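Local coordinates for protein dihydrolipoyl dehydrogenase (Elizabethkingia anophelis NUHP1, PDB 6UZI) that probably catalyses the NAD(+)-dependent reoxidation of dihydrolipoyl-lysine groups on partner proteins, with one FAD bound per subunit, at residues Ile17-Gly22 / Ile39-Ser44; Thr117-Val122 / Ile131-Ala136; Gly123-Ala128 / Leu288-Ala293. All blocks are in the same frame, centred on the assembly; numbering follows the deposited sequence.

Contact 1 of 3, residues Ile17-Gly22 / Ile39-Ser44; sequences IGSGPG and IIEKYS. With FAD (flavin-adenine dinucleotide), chain E.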
loop_
_atom_site.group_PDB
_atom_site.type_symbol
_atom_site.label_atom_id
_atom_site.label_comp_id
_atom_site.label_asym_id
_atom_site.label_seq_id
_atom_site.Cartn_x
_atom_site.Cartn_y
_atom_site.Cartn_z
ATOM N N ILE A 17 19.008 -15.866 23.301
ATOM C CA ILE A 17 19.541 -14.711 24.009
ATOM C C ILE A 17 19.238 -13.485 23.164
ATOM O O ILE A 17 19.790 -13.321 22.073
ATOM C CB ILE A 17 21.042 -14.852 24.294
ATOM C CG1 ILE A 17 21.321 -16.163 25.035
ATOM C CG2 ILE A 17 21.531 -13.674 25.115
ATOM C CD1 ILE A 17 22.772 -16.410 25.292
ATOM N N GLY A 18 18.338 -12.638 23.657
ATOM C CA GLY A 18 17.891 -11.468 22.928
ATOM C C GLY A 18 16.430 -11.589 22.556
ATOM O O GLY A 18 16.015 -12.627 22.039
ATOM N N SER A 19 15.630 -10.556 22.818
ATOM C CA SER A 19 14.196 -10.615 22.562
ATOM C C SER A 19 13.761 -9.647 21.465
ATOM O O SER A 19 12.609 -9.200 21.443
ATOM C CB SER A 19 13.417 -10.360 23.851
ATOM O OG SER A 19 13.486 -8.999 24.236
ATOM N N GLY A 20 14.664 -9.334 20.531
ATOM C CA GLY A 20 14.301 -8.547 19.388
ATOM C C GLY A 20 13.460 -9.353 18.417
ATOM O O GLY A 20 13.131 -10.521 18.667
ATOM N N PRO A 21 13.103 -8.735 17.287
ATOM C CA PRO A 21 12.267 -9.441 16.301
ATOM C C PRO A 21 12.845 -10.778 15.872
ATOM O O PRO A 21 12.100 -11.755 15.741
ATOM C CB PRO A 21 12.195 -8.447 15.138
ATOM C CG PRO A 21 12.414 -7.133 15.767
ATOM C CD PRO A 21 13.422 -7.369 16.854
ATOM N N GLY A 22 14.162 -10.859 15.676
ATOM C CA GLY A 22 14.767 -12.146 15.383
ATOM C C GLY A 22 14.615 -13.116 16.537
ATOM O O GLY A 22 14.186 -14.257 16.352
ATOM N N ILE A 39 13.699 -17.873 26.489
ATOM C CA ILE A 39 14.212 -16.644 25.904
ATOM C C ILE A 39 14.650 -15.735 27.046
ATOM O O ILE A 39 13.979 -15.652 28.083
ATOM C CB ILE A 39 13.172 -15.956 24.991
ATOM C CG1 ILE A 39 13.795 -14.763 24.274
ATOM C CG2 ILE A 39 11.935 -15.532 25.777
ATOM C CD1 ILE A 39 12.911 -14.178 23.173
ATOM N N ILE A 40 15.790 -15.077 26.865
ATOM C CA ILE A 40 16.408 -14.263 27.901
ATOM C C ILE A 40 16.512 -12.834 27.383
ATOM O O ILE A 40 16.960 -12.612 26.254
ATOM C CB ILE A 40 17.789 -14.822 28.288
ATOM C CG1 ILE A 40 17.652 -16.268 28.769
ATOM C CG2 ILE A 40 18.437 -13.970 29.375
ATOM C CD1 ILE A 40 18.927 -17.057 28.723
ATOM N N GLU A 41 16.089 -11.872 28.205
ATOM C CA GLU A 41 16.143 -10.453 27.864
ATOM C C GLU A 41 16.616 -9.627 29.050
ATOM O O GLU A 41 16.073 -9.751 30.153
ATOM C CB GLU A 41 14.783 -9.933 27.401
ATOM C CG GLU A 41 14.774 -8.426 27.183
ATOM C CD GLU A 41 15.880 -7.959 26.247
ATOM O OE1 GLU A 41 15.889 -8.355 25.058
ATOM O OE2 GLU A 41 16.750 -7.197 26.713
ATOM N N LYS A 42 17.621 -8.776 28.809
ATOM C CA LYS A 42 18.165 -7.888 29.837
ATOM C C LYS A 42 17.288 -6.662 30.068
ATOM O O LYS A 42 17.282 -6.111 31.175
ATOM C CB LYS A 42 19.571 -7.436 29.441
ATOM C CG LYS A 42 19.632 -6.858 28.035
ATOM C CD LYS A 42 20.796 -5.917 27.846
ATOM C CE LYS A 42 22.096 -6.657 27.974
ATOM N NZ LYS A 42 23.257 -5.764 27.724
ATOM N N TYR A 43 16.551 -6.230 29.047
ATOM C CA TYR A 43 15.665 -5.081 29.153
ATOM C C TYR A 43 14.469 -5.407 30.041
ATOM O O TYR A 43 14.134 -6.569 30.283
ATOM C CB TYR A 43 15.183 -4.652 27.765
ATOM C CG TYR A 43 14.803 -3.194 27.631
ATOM C CD1 TYR A 43 13.475 -2.825 27.429
ATOM C CD2 TYR A 43 15.755 -2.187 27.713
ATOM C CE1 TYR A 43 13.101 -1.500 27.307
ATOM C CE2 TYR A 43 15.391 -0.847 27.593
ATOM C CZ TYR A 43 14.059 -0.512 27.390
ATOM O OH TYR A 43 13.682 0.809 27.271
ATOM N N SER A 44 13.830 -4.348 30.543
ATOM C CA SER A 44 12.661 -4.530 31.395
ATOM C C SER A 44 11.513 -5.165 30.622
ATOM O O SER A 44 10.688 -5.879 31.205
ATOM C CB SER A 44 12.228 -3.194 31.996
ATOM O OG SER A 44 11.833 -2.291 30.979
HETATM P PA FAD E . 17.640 -6.346 18.573
HETATM O O1A FAD E . 16.306 -5.838 18.170
HETATM O O2A FAD E . 18.688 -5.269 18.273
HETATM O O5B FAD E . 17.649 -6.552 20.156
HETATM C C5B FAD E . 18.271 -7.742 20.668
HETATM C C4B FAD E . 17.988 -7.814 22.145
HETATM O O4B FAD E . 19.023 -8.566 22.804
HETATM C C3B FAD E . 17.894 -6.470 22.884
HETATM O O3B FAD E . 16.575 -6.315 23.391
HETATM C C2B FAD E . 18.899 -6.606 24.043
HETATM O O2B FAD E . 18.410 -6.046 25.258
HETATM C C1B FAD E . 19.080 -8.118 24.136
HETATM N N9A FAD E . 20.355 -8.554 24.685
HETATM C C8A FAD E . 21.607 -8.230 24.226
HETATM N N7A FAD E . 22.583 -8.815 24.874
HETATM C C5A FAD E . 21.930 -9.580 25.835
HETATM C C6A FAD E . 22.400 -10.442 26.839
HETATM N N6A FAD E . 23.691 -10.731 27.029
HETATM N N1A FAD E . 21.484 -11.035 27.636
HETATM C C2A FAD E . 20.188 -10.777 27.428
HETATM N N3A FAD E . 19.626 -9.989 26.507
HETATM C C4A FAD E . 20.558 -9.415 25.732
HETATM N N1 FAD E . 14.555 -2.069 10.910
HETATM C C2 FAD E . 13.593 -2.306 9.985
HETATM O O2 FAD E . 13.521 -3.385 9.399
HETATM N N3 FAD E . 12.657 -1.327 9.700
HETATM C C4 FAD E . 12.589 -0.074 10.282
HETATM O O4 FAD E . 11.704 0.717 9.960
HETATM C C4X FAD E . 13.611 0.167 11.265
HETATM N N5 FAD E . 13.606 1.308 11.891
HETATM C C5X FAD E . 14.560 1.506 12.878
HETATM C C6 FAD E . 14.534 2.697 13.600
HETATM C C7 FAD E . 15.423 2.922 14.645
HETATM C C7M FAD E . 15.350 4.215 15.414
HETATM C C8 FAD E . 16.367 1.932 14.976
HETATM C C8M FAD E . 17.304 2.114 16.143
HETATM C C9 FAD E . 16.411 0.751 14.243
HETATM C C9A FAD E . 15.515 0.527 13.203
HETATM N N10 FAD E . 15.496 -0.683 12.485
HETATM C C10 FAD E . 14.554 -0.895 11.515
HETATM C "C1'" FAD E . 16.458 -1.748 12.788
HETATM C "C2'" FAD E . 15.864 -2.825 13.687
HETATM O "O2'" FAD E . 15.656 -2.327 15.010
HETATM C "C3'" FAD E . 16.748 -4.073 13.721
HETATM O "O3'" FAD E . 17.176 -4.395 12.405
HETATM C "C4'" FAD E . 16.038 -5.283 14.329
HETATM O "O4'" FAD E . 15.516 -4.898 15.602
HETATM C "C5'" FAD E . 16.926 -6.502 14.444
HETATM O "O5'" FAD E . 16.761 -6.966 15.797
HETATM P P FAD E . 17.426 -8.320 16.409
HETATM O O1P FAD E . 16.464 -9.389 16.777
HETATM O O2P FAD E . 18.581 -8.860 15.592
HETATM O O3P FAD E . 18.040 -7.637 17.719
#

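Contact 2 of 3, residues Thr117-Val122 / Ile131-Ala136; sequences TVLQGV and IKVTKA. With FAD (flavin-adenine dinucleotide), chain E.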
loop_
_atom_site.group_PDB
_atom_site.type_symbol
_atom_site.label_atom_id
_atom_site.label_comp_id
_atom_site.label_asym_id
_atom_site.label_seq_id
_atom_site.Cartn_x
_atom_site.Cartn_y
_atom_site.Cartn_z
ATOM N N THR A 117 9.350 -20.002 28.282
ATOM C CA THR A 117 9.790 -19.425 29.540
ATOM C C THR A 117 10.510 -18.119 29.253
ATOM O O THR A 117 11.398 -18.063 28.398
ATOM C CB THR A 117 10.716 -20.381 30.287
ATOM O OG1 THR A 117 10.119 -21.681 30.339
ATOM C CG2 THR A 117 10.957 -19.878 31.690
ATOM N N VAL A 118 10.129 -17.068 29.963
ATOM C CA VAL A 118 10.729 -15.757 29.780
ATOM C C VAL A 118 11.514 -15.433 31.038
ATOM O O VAL A 118 10.955 -15.396 32.141
ATOM C CB VAL A 118 9.678 -14.681 29.482
ATOM C CG1 VAL A 118 10.345 -13.322 29.350
ATOM C CG2 VAL A 118 8.935 -15.025 28.210
ATOM N N LEU A 119 12.811 -15.198 30.870
ATOM C CA LEU A 119 13.699 -14.838 31.961
ATOM C C LEU A 119 14.211 -13.434 31.712
ATOM O O LEU A 119 14.658 -13.123 30.603
ATOM C CB LEU A 119 14.872 -15.817 32.072
ATOM C CG LEU A 119 14.549 -17.276 32.398
ATOM C CD1 LEU A 119 15.811 -18.105 32.469
ATOM C CD2 LEU A 119 13.796 -17.350 33.712
ATOM N N GLN A 120 14.140 -12.593 32.740
ATOM C CA GLN A 120 14.681 -11.245 32.674
ATOM C C GLN A 120 16.090 -11.250 33.241
ATOM O O GLN A 120 16.312 -11.713 34.365
ATOM C CB GLN A 120 13.816 -10.261 33.458
ATOM C CG GLN A 120 14.511 -8.924 33.685
ATOM C CD GLN A 120 13.566 -7.828 34.140
ATOM O OE1 GLN A 120 12.353 -8.031 34.228
ATOM N NE2 GLN A 120 14.123 -6.654 34.441
ATOM N N GLY A 121 17.032 -10.750 32.470
ATOM C CA GLY A 121 18.402 -10.667 32.930
ATOM C C GLY A 121 19.377 -10.732 31.773
ATOM O O GLY A 121 19.005 -10.905 30.614
ATOM N N VAL A 122 20.646 -10.560 32.121
ATOM C CA VAL A 122 21.739 -10.641 31.161
ATOM C C VAL A 122 22.167 -12.096 31.042
ATOM O O VAL A 122 22.482 -12.747 32.044
ATOM C CB VAL A 122 22.913 -9.743 31.579
ATOM C CG1 VAL A 122 24.138 -10.026 30.723
ATOM C CG2 VAL A 122 22.515 -8.290 31.458
ATOM N N ILE A 131 24.366 -21.347 30.546
ATOM C CA ILE A 131 24.179 -19.910 30.392
ATOM C C ILE A 131 23.821 -19.330 31.753
ATOM O O ILE A 131 22.884 -19.806 32.406
ATOM C CB ILE A 131 23.078 -19.585 29.364
ATOM C CG1 ILE A 131 23.446 -20.122 27.977
ATOM C CG2 ILE A 131 22.836 -18.085 29.298
ATOM C CD1 ILE A 131 22.239 -20.381 27.066
ATOM N N LYS A 132 24.571 -18.314 32.186
ATOM C CA LYS A 132 24.277 -17.605 33.425
ATOM C C LYS A 132 23.331 -16.450 33.131
ATOM O O LYS A 132 23.546 -15.693 32.179
ATOM C CB LYS A 132 25.557 -17.081 34.078
ATOM C CG LYS A 132 25.320 -16.330 35.387
ATOM C CD LYS A 132 26.429 -15.323 35.686
ATOM C CE LYS A 132 27.651 -15.965 36.339
ATOM N NZ LYS A 132 28.806 -15.014 36.405
ATOM N N VAL A 133 22.289 -16.318 33.950
ATOM C CA VAL A 133 21.293 -15.260 33.808
ATOM C C VAL A 133 21.362 -14.388 35.054
ATOM O O VAL A 133 20.932 -14.805 36.139
ATOM C CB VAL A 133 19.876 -15.820 33.603
ATOM C CG1 VAL A 133 18.873 -14.686 33.412
ATOM C CG2 VAL A 133 19.845 -16.787 32.427
ATOM N N THR A 134 21.889 -13.177 34.905
ATOM C CA THR A 134 22.069 -12.258 36.020
ATOM C C THR A 134 20.930 -11.245 36.045
ATOM O O THR A 134 20.742 -10.494 35.083
ATOM C CB THR A 134 23.417 -11.547 35.927
ATOM O OG1 THR A 134 24.452 -12.512 35.710
ATOM C CG2 THR A 134 23.701 -10.809 37.212
ATOM N N LYS A 135 20.187 -11.216 37.149
ATOM C CA LYS A 135 19.088 -10.279 37.316
ATOM C C LYS A 135 19.622 -8.891 37.676
ATOM O O LYS A 135 20.823 -8.687 37.870
ATOM C CB LYS A 135 18.124 -10.782 38.391
ATOM C CG LYS A 135 17.323 -12.017 38.008
ATOM C CD LYS A 135 16.520 -12.527 39.194
ATOM C CE LYS A 135 15.628 -13.697 38.814
ATOM N NZ LYS A 135 14.985 -14.304 40.021
ATOM N N ALA A 136 18.701 -7.935 37.821
ATOM C CA ALA A 136 19.090 -6.553 38.095
ATOM C C ALA A 136 19.778 -6.422 39.449
ATOM O O ALA A 136 20.752 -5.673 39.587
ATOM C CB ALA A 136 17.868 -5.637 38.018
HETATM P PA FAD E . 17.640 -6.346 18.573
HETATM O O1A FAD E . 16.306 -5.838 18.170
HETATM O O2A FAD E . 18.688 -5.269 18.273
HETATM O O5B FAD E . 17.649 -6.552 20.156
HETATM C C5B FAD E . 18.271 -7.742 20.668
HETATM C C4B FAD E . 17.988 -7.814 22.145
HETATM O O4B FAD E . 19.023 -8.566 22.804
HETATM C C3B FAD E . 17.894 -6.470 22.884
HETATM O O3B FAD E . 16.575 -6.315 23.391
HETATM C C2B FAD E . 18.899 -6.606 24.043
HETATM O O2B FAD E . 18.410 -6.046 25.258
HETATM C C1B FAD E . 19.080 -8.118 24.136
HETATM N N9A FAD E . 20.355 -8.554 24.685
HETATM C C8A FAD E . 21.607 -8.230 24.226
HETATM N N7A FAD E . 22.583 -8.815 24.874
HETATM C C5A FAD E . 21.930 -9.580 25.835
HETATM C C6A FAD E . 22.400 -10.442 26.839
HETATM N N6A FAD E . 23.691 -10.731 27.029
HETATM N N1A FAD E . 21.484 -11.035 27.636
HETATM C C2A FAD E . 20.188 -10.777 27.428
HETATM N N3A FAD E . 19.626 -9.989 26.507
HETATM C C4A FAD E . 20.558 -9.415 25.732
HETATM N N1 FAD E . 14.555 -2.069 10.910
HETATM C C2 FAD E . 13.593 -2.306 9.985
HETATM O O2 FAD E . 13.521 -3.385 9.399
HETATM N N3 FAD E . 12.657 -1.327 9.700
HETATM C C4 FAD E . 12.589 -0.074 10.282
HETATM O O4 FAD E . 11.704 0.717 9.960
HETATM C C4X FAD E . 13.611 0.167 11.265
HETATM N N5 FAD E . 13.606 1.308 11.891
HETATM C C5X FAD E . 14.560 1.506 12.878
HETATM C C6 FAD E . 14.534 2.697 13.600
HETATM C C7 FAD E . 15.423 2.922 14.645
HETATM C C7M FAD E . 15.350 4.215 15.414
HETATM C C8 FAD E . 16.367 1.932 14.976
HETATM C C8M FAD E . 17.304 2.114 16.143
HETATM C C9 FAD E . 16.411 0.751 14.243
HETATM C C9A FAD E . 15.515 0.527 13.203
HETATM N N10 FAD E . 15.496 -0.683 12.485
HETATM C C10 FAD E . 14.554 -0.895 11.515
HETATM C "C1'" FAD E . 16.458 -1.748 12.788
HETATM C "C2'" FAD E . 15.864 -2.825 13.687
HETATM O "O2'" FAD E . 15.656 -2.327 15.010
HETATM C "C3'" FAD E . 16.748 -4.073 13.721
HETATM O "O3'" FAD E . 17.176 -4.395 12.405
HETATM C "C4'" FAD E . 16.038 -5.283 14.329
HETATM O "O4'" FAD E . 15.516 -4.898 15.602
HETATM C "C5'" FAD E . 16.926 -6.502 14.444
HETATM O "O5'" FAD E . 16.761 -6.966 15.797
HETATM P P FAD E . 17.426 -8.320 16.409
HETATM O O1P FAD E . 16.464 -9.389 16.777
HETATM O O2P FAD E . 18.581 -8.860 15.592
HETATM O O3P FAD E . 18.040 -7.637 17.719
HETATM O O HOH W 1 24.868 -13.343 33.089
#

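Contact 3 of 3, residues Gly123-Ala128 / Leu288-Ala293; sequences GSFESA and LGLEKA. With FAD (flavin-adenine dinucleotide), chain E.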
loop_
_atom_site.group_PDB
_atom_site.type_symbol
_atom_site.label_atom_id
_atom_site.label_comp_id
_atom_site.label_asym_id
_atom_site.label_seq_id
_atom_site.Cartn_x
_atom_site.Cartn_y
_atom_site.Cartn_z
ATOM N N GLY A 123 22.150 -12.612 29.818
ATOM C CA GLY A 123 22.611 -13.958 29.555
ATOM C C GLY A 123 24.062 -13.989 29.126
ATOM O O GLY A 123 24.439 -13.319 28.158
ATOM N N SER A 124 24.892 -14.733 29.848
ATOM C CA SER A 124 26.291 -14.910 29.485
ATOM C C SER A 124 26.599 -16.400 29.467
ATOM O O SER A 124 26.075 -17.162 30.286
ATOM C CB SER A 124 27.249 -14.171 30.448
ATOM O OG SER A 124 27.004 -14.510 31.809
ATOM N N PHE A 125 27.451 -16.805 28.529
ATOM C CA PHE A 125 27.834 -18.203 28.404
ATOM C C PHE A 125 28.793 -18.595 29.524
ATOM O O PHE A 125 29.762 -17.881 29.809
ATOM C CB PHE A 125 28.509 -18.456 27.052
ATOM C CG PHE A 125 27.563 -18.542 25.898
ATOM C CD1 PHE A 125 27.504 -17.521 24.965
ATOM C CD2 PHE A 125 26.743 -19.646 25.732
ATOM C CE1 PHE A 125 26.639 -17.589 23.891
ATOM C CE2 PHE A 125 25.870 -19.725 24.660
ATOM C CZ PHE A 125 25.818 -18.694 23.738
ATOM N N GLU A 126 28.513 -19.724 30.170
ATOM C CA GLU A 126 29.484 -20.401 31.023
ATOM C C GLU A 126 30.207 -21.518 30.288
ATOM O O GLU A 126 31.360 -21.823 30.612
ATOM C CB GLU A 126 28.810 -20.962 32.280
ATOM C CG GLU A 126 28.277 -19.902 33.229
ATOM C CD GLU A 126 29.383 -19.204 34.002
ATOM O OE1 GLU A 126 30.444 -19.825 34.214
ATOM O OE2 GLU A 126 29.199 -18.031 34.388
ATOM N N SER A 127 29.536 -22.148 29.332
ATOM C CA SER A 127 30.127 -23.134 28.439
ATOM C C SER A 127 29.304 -23.146 27.155
ATOM O O SER A 127 28.490 -22.249 26.911
ATOM C CB SER A 127 30.176 -24.508 29.113
ATOM O OG SER A 127 28.902 -25.123 29.078
ATOM N N ALA A 128 29.507 -24.169 26.330
ATOM C CA ALA A 128 28.702 -24.272 25.120
ATOM C C ALA A 128 27.286 -24.710 25.420
ATOM O O ALA A 128 26.446 -24.749 24.513
ATOM C CB ALA A 128 29.336 -25.255 24.134
ATOM N N LEU A 288 28.296 -11.153 26.721
ATOM C CA LEU A 288 27.684 -12.396 26.278
ATOM C C LEU A 288 28.498 -13.631 26.649
ATOM O O LEU A 288 27.986 -14.748 26.543
ATOM C CB LEU A 288 27.467 -12.339 24.762
ATOM C CG LEU A 288 26.598 -13.415 24.110
ATOM C CD1 LEU A 288 25.258 -13.471 24.816
ATOM C CD2 LEU A 288 26.404 -13.105 22.642
ATOM N N GLY A 289 29.742 -13.458 27.084
ATOM C CA GLY A 289 30.578 -14.573 27.488
ATOM C C GLY A 289 30.990 -15.491 26.365
ATOM O O GLY A 289 31.238 -16.676 26.606
ATOM N N LEU A 290 31.168 -14.947 25.159
ATOM C CA LEU A 290 31.501 -15.759 23.991
ATOM C C LEU A 290 32.821 -16.508 24.163
ATOM O O LEU A 290 32.982 -17.608 23.623
ATOM C CB LEU A 290 31.560 -14.869 22.750
ATOM C CG LEU A 290 30.289 -14.180 22.239
ATOM C CD1 LEU A 290 30.628 -13.288 21.054
ATOM C CD2 LEU A 290 29.233 -15.185 21.839
ATOM N N GLU A 291 33.780 -15.925 24.884
ATOM C CA GLU A 291 35.047 -16.611 25.113
ATOM C C GLU A 291 34.854 -17.909 25.893
ATOM O O GLU A 291 35.580 -18.882 25.662
ATOM C CB GLU A 291 36.033 -15.680 25.836
ATOM C CG GLU A 291 35.669 -15.285 27.285
ATOM C CD GLU A 291 34.674 -14.120 27.386
ATOM O OE1 GLU A 291 34.351 -13.496 26.346
ATOM O OE2 GLU A 291 34.220 -13.828 28.518
ATOM N N LYS A 292 33.887 -17.945 26.814
ATOM C CA LYS A 292 33.617 -19.132 27.617
ATOM C C LYS A 292 32.883 -20.236 26.860
ATOM O O LYS A 292 32.842 -21.372 27.342
ATOM C CB LYS A 292 32.820 -18.741 28.865
ATOM C CG LYS A 292 33.606 -17.873 29.838
ATOM C CD LYS A 292 32.799 -17.521 31.073
ATOM C CE LYS A 292 33.586 -16.622 32.019
ATOM N NZ LYS A 292 32.802 -16.288 33.243
ATOM N N ALA A 293 32.315 -19.946 25.693
ATOM C CA ALA A 293 31.707 -20.970 24.856
ATOM C C ALA A 293 32.556 -21.317 23.646
ATOM O O ALA A 293 32.351 -22.379 23.045
ATOM C CB ALA A 293 30.320 -20.523 24.379
HETATM P PA FAD E . 17.640 -6.346 18.573
HETATM O O1A FAD E . 16.306 -5.838 18.170
HETATM O O2A FAD E . 18.688 -5.269 18.273
HETATM O O5B FAD E . 17.649 -6.552 20.156
HETATM C C5B FAD E . 18.271 -7.742 20.668
HETATM C C4B FAD E . 17.988 -7.814 22.145
HETATM O O4B FAD E . 19.023 -8.566 22.804
HETATM C C3B FAD E . 17.894 -6.470 22.884
HETATM O O3B FAD E . 16.575 -6.315 23.391
HETATM C C2B FAD E . 18.899 -6.606 24.043
HETATM O O2B FAD E . 18.410 -6.046 25.258
HETATM C C1B FAD E . 19.080 -8.118 24.136
HETATM N N9A FAD E . 20.355 -8.554 24.685
HETATM C C8A FAD E . 21.607 -8.230 24.226
HETATM N N7A FAD E . 22.583 -8.815 24.874
HETATM C C5A FAD E . 21.930 -9.580 25.835
HETATM C C6A FAD E . 22.400 -10.442 26.839
HETATM N N6A FAD E . 23.691 -10.731 27.029
HETATM N N1A FAD E . 21.484 -11.035 27.636
HETATM C C2A FAD E . 20.188 -10.777 27.428
HETATM N N3A FAD E . 19.626 -9.989 26.507
HETATM C C4A FAD E . 20.558 -9.415 25.732
HETATM N N1 FAD E . 14.555 -2.069 10.910
HETATM C C2 FAD E . 13.593 -2.306 9.985
HETATM O O2 FAD E . 13.521 -3.385 9.399
HETATM N N3 FAD E . 12.657 -1.327 9.700
HETATM C C4 FAD E . 12.589 -0.074 10.282
HETATM O O4 FAD E . 11.704 0.717 9.960
HETATM C C4X FAD E . 13.611 0.167 11.265
HETATM N N5 FAD E . 13.606 1.308 11.891
HETATM C C5X FAD E . 14.560 1.506 12.878
HETATM C C6 FAD E . 14.534 2.697 13.600
HETATM C C7 FAD E . 15.423 2.922 14.645
HETATM C C7M FAD E . 15.350 4.215 15.414
HETATM C C8 FAD E . 16.367 1.932 14.976
HETATM C C8M FAD E . 17.304 2.114 16.143
HETATM C C9 FAD E . 16.411 0.751 14.243
HETATM C C9A FAD E . 15.515 0.527 13.203
HETATM N N10 FAD E . 15.496 -0.683 12.485
HETATM C C10 FAD E . 14.554 -0.895 11.515
HETATM C "C1'" FAD E . 16.458 -1.748 12.788
HETATM C "C2'" FAD E . 15.864 -2.825 13.687
HETATM O "O2'" FAD E . 15.656 -2.327 15.010
HETATM C "C3'" FAD E . 16.748 -4.073 13.721
HETATM O "O3'" FAD E . 17.176 -4.395 12.405
HETATM C "C4'" FAD E . 16.038 -5.283 14.329
HETATM O "O4'" FAD E . 15.516 -4.898 15.602
HETATM C "C5'" FAD E . 16.926 -6.502 14.444
HETATM O "O5'" FAD E . 16.761 -6.966 15.797
HETATM P P FAD E . 17.426 -8.320 16.409
HETATM O O1P FAD E . 16.464 -9.389 16.777
HETATM O O2P FAD E . 18.581 -8.860 15.592
HETATM O O3P FAD E . 18.040 -7.637 17.719
#

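Contact 1 of 3, residues Ile17-Gly22 / Ile39-Ser44
Ser19 lies against the bent stem of Glu41, its CB 3.8 Å from Glu41 CB and its OG close to CG, so that a small polar side chain abuts the acid it binds. Ser19 OG donates to Glu41 OE1 at 2.6 Å, on the anti side and somewhat out of the carboxylate plane, while Ser19 N reaches the same oxygen at 3.2 Å, nearly along its C-O axis. The bend of Glu41 at CG (chi2 53°) turns CD back toward Ser19 and the ribose. There OE1 also accepts from FAD O3B at 2.7 Å, and OE2 takes FAD O2B together with Tyr43 N, the amide using the anti lone pair. Five donors thus grip one buried carboxylate, which would be expected to favour its charged form. Ser19 OG has a further partner in Gly47 N. Next to this polar group the backbones pair in parallel, Gly18 N bonding Ile40 O at 2.9 Å. Ile39 sends CD1 to Gly18 O and to Ser19 CA (3.8 Å), and Ile17 CG2 meets the adenine at N1A (3.6 Å). Gly18 CA comes 3.1 Å from FAD O4B of the ribose, and Gly22 N binds the phosphate oxygen O1P. A glycine-rich turn between strand and helix, with an acid ending the second strand to hold both ribose hydroxyls, is the signature of the Rossmann beta-alpha-beta unit that binds FAD.

Contact 2 of 3, residues Thr117-Val122 / Ile131-Ala136
Val122 and Thr134 form an antiparallel hydrogen-bonded pair, with Val122 N to Thr134 O and Thr134 N to Val122 O both 3.0 Å, although the short touching parts on the two sides run 99° apart. The large angle is consistent with a change of direction at Gly121, whose phi of 152° carries the chain from strand 117-120 into strand 122-125; its CA passes 3.2 Å from Thr134 O. Val122 O is shared further: it takes a CA-H...O contact from Val133 CA at 3.3 Å and a hydrogen bond from a water that also bonds Thr134 OG1. The chain here passes from one sheet of the FAD domain to another. Strand 117-120 is an outer strand of the parallel Rossmann sheet, whereas 122-125, 130-134 and 140-145 make the antiparallel meander of this family. Among the side chains, Val133 does the bridging. Its CG1, anti to the backbone N (chi1 -178°), rests 4.0 Å from Gln120 O and near Gly121 CA, and its CG2 meets Leu119 CD1 at 4.2 Å; Val133 also packs on Ile40 of the Rossmann sheet. Lys135 CG lies 3.8 Å from Gln120 O, while the extended chain beyond leads away. Val122 turns to the cofactor, CG1 lying 3.8 Å from the adenine amino nitrogen N6A, and Gly121 O approaches the C2A corner of the same ring.

Contact 3 of 3, residues Gly123-Ala128 / Leu288-Ala293
Phe125 has CG anti to its carbonyl carbon (chi1 -77°), which sets CG 3.7 Å from Ala293 CB, while Leu288 has CG anti to its backbone N (chi1 -168°), which sets that carbon 4.2 Å from Phe125 CE1. Ala293 CB sits over one face of the ring in a CH-pi contact, 4.1 Å from the centroid. Gly289 O lies at the ring's edge near its plane, 3.3 Å from Phe125 CB, and Leu290 CD2 comes obliquely to CE1. Outside the two segments, Ile17, Ile131 and Ile150 also pack on this phenyl group. The backbones are tied by Phe125 N to Leu288 O at 2.9 Å, the donor standing 41° out of the carbonyl plane; Ser124 CA adds a CA-H...O contact to the same oxygen. Ser127 CA makes another with Lys292 O, and the aliphatic part of Lys292 runs past Phe125 O. Near the start of the strand, Gly123 meets the adenine edge with its backbone: its N donates to FAD N1A at 2.8 Å and its O accepts from N6A at 2.9 Å, while Leu288 CD1 packs beside that oxygen. Glu126 and Lys292 run abreast with OE2 and NZ 4.2 Å apart, too far for a salt bridge, and Glu126 OE2 has a second, long and weak ion-pair partner in Lys132 NZ. The join therefore rests on apolar packing and main-chain polarity, with charge probably adding only a modest attraction.

All three contacts touch the adenosine half of FAD, next to the FAD-binding Rossmann sheet. Contact 1 holds the ribose and a phosphate, contact 2 lines the adenine, and contact 3 supplies the main-chain bonds to its edge. Contacts 1 and 2 have centres about 10 Å apart and share the parallel sheet: Glu41 O lies 2.7 Å from Gly121 N, probably hydrogen-bonded, and Lys42 packs on Val122. Contacts 2 and 3, centres about 13 Å apart, meet in the meander through Lys132 N and Ser124 O, again 2.7 Å. Contact 1 reaches contact 3, centres about 16 Å apart, by Ile17 CG2 on Leu288 CD1 (3.7 Å).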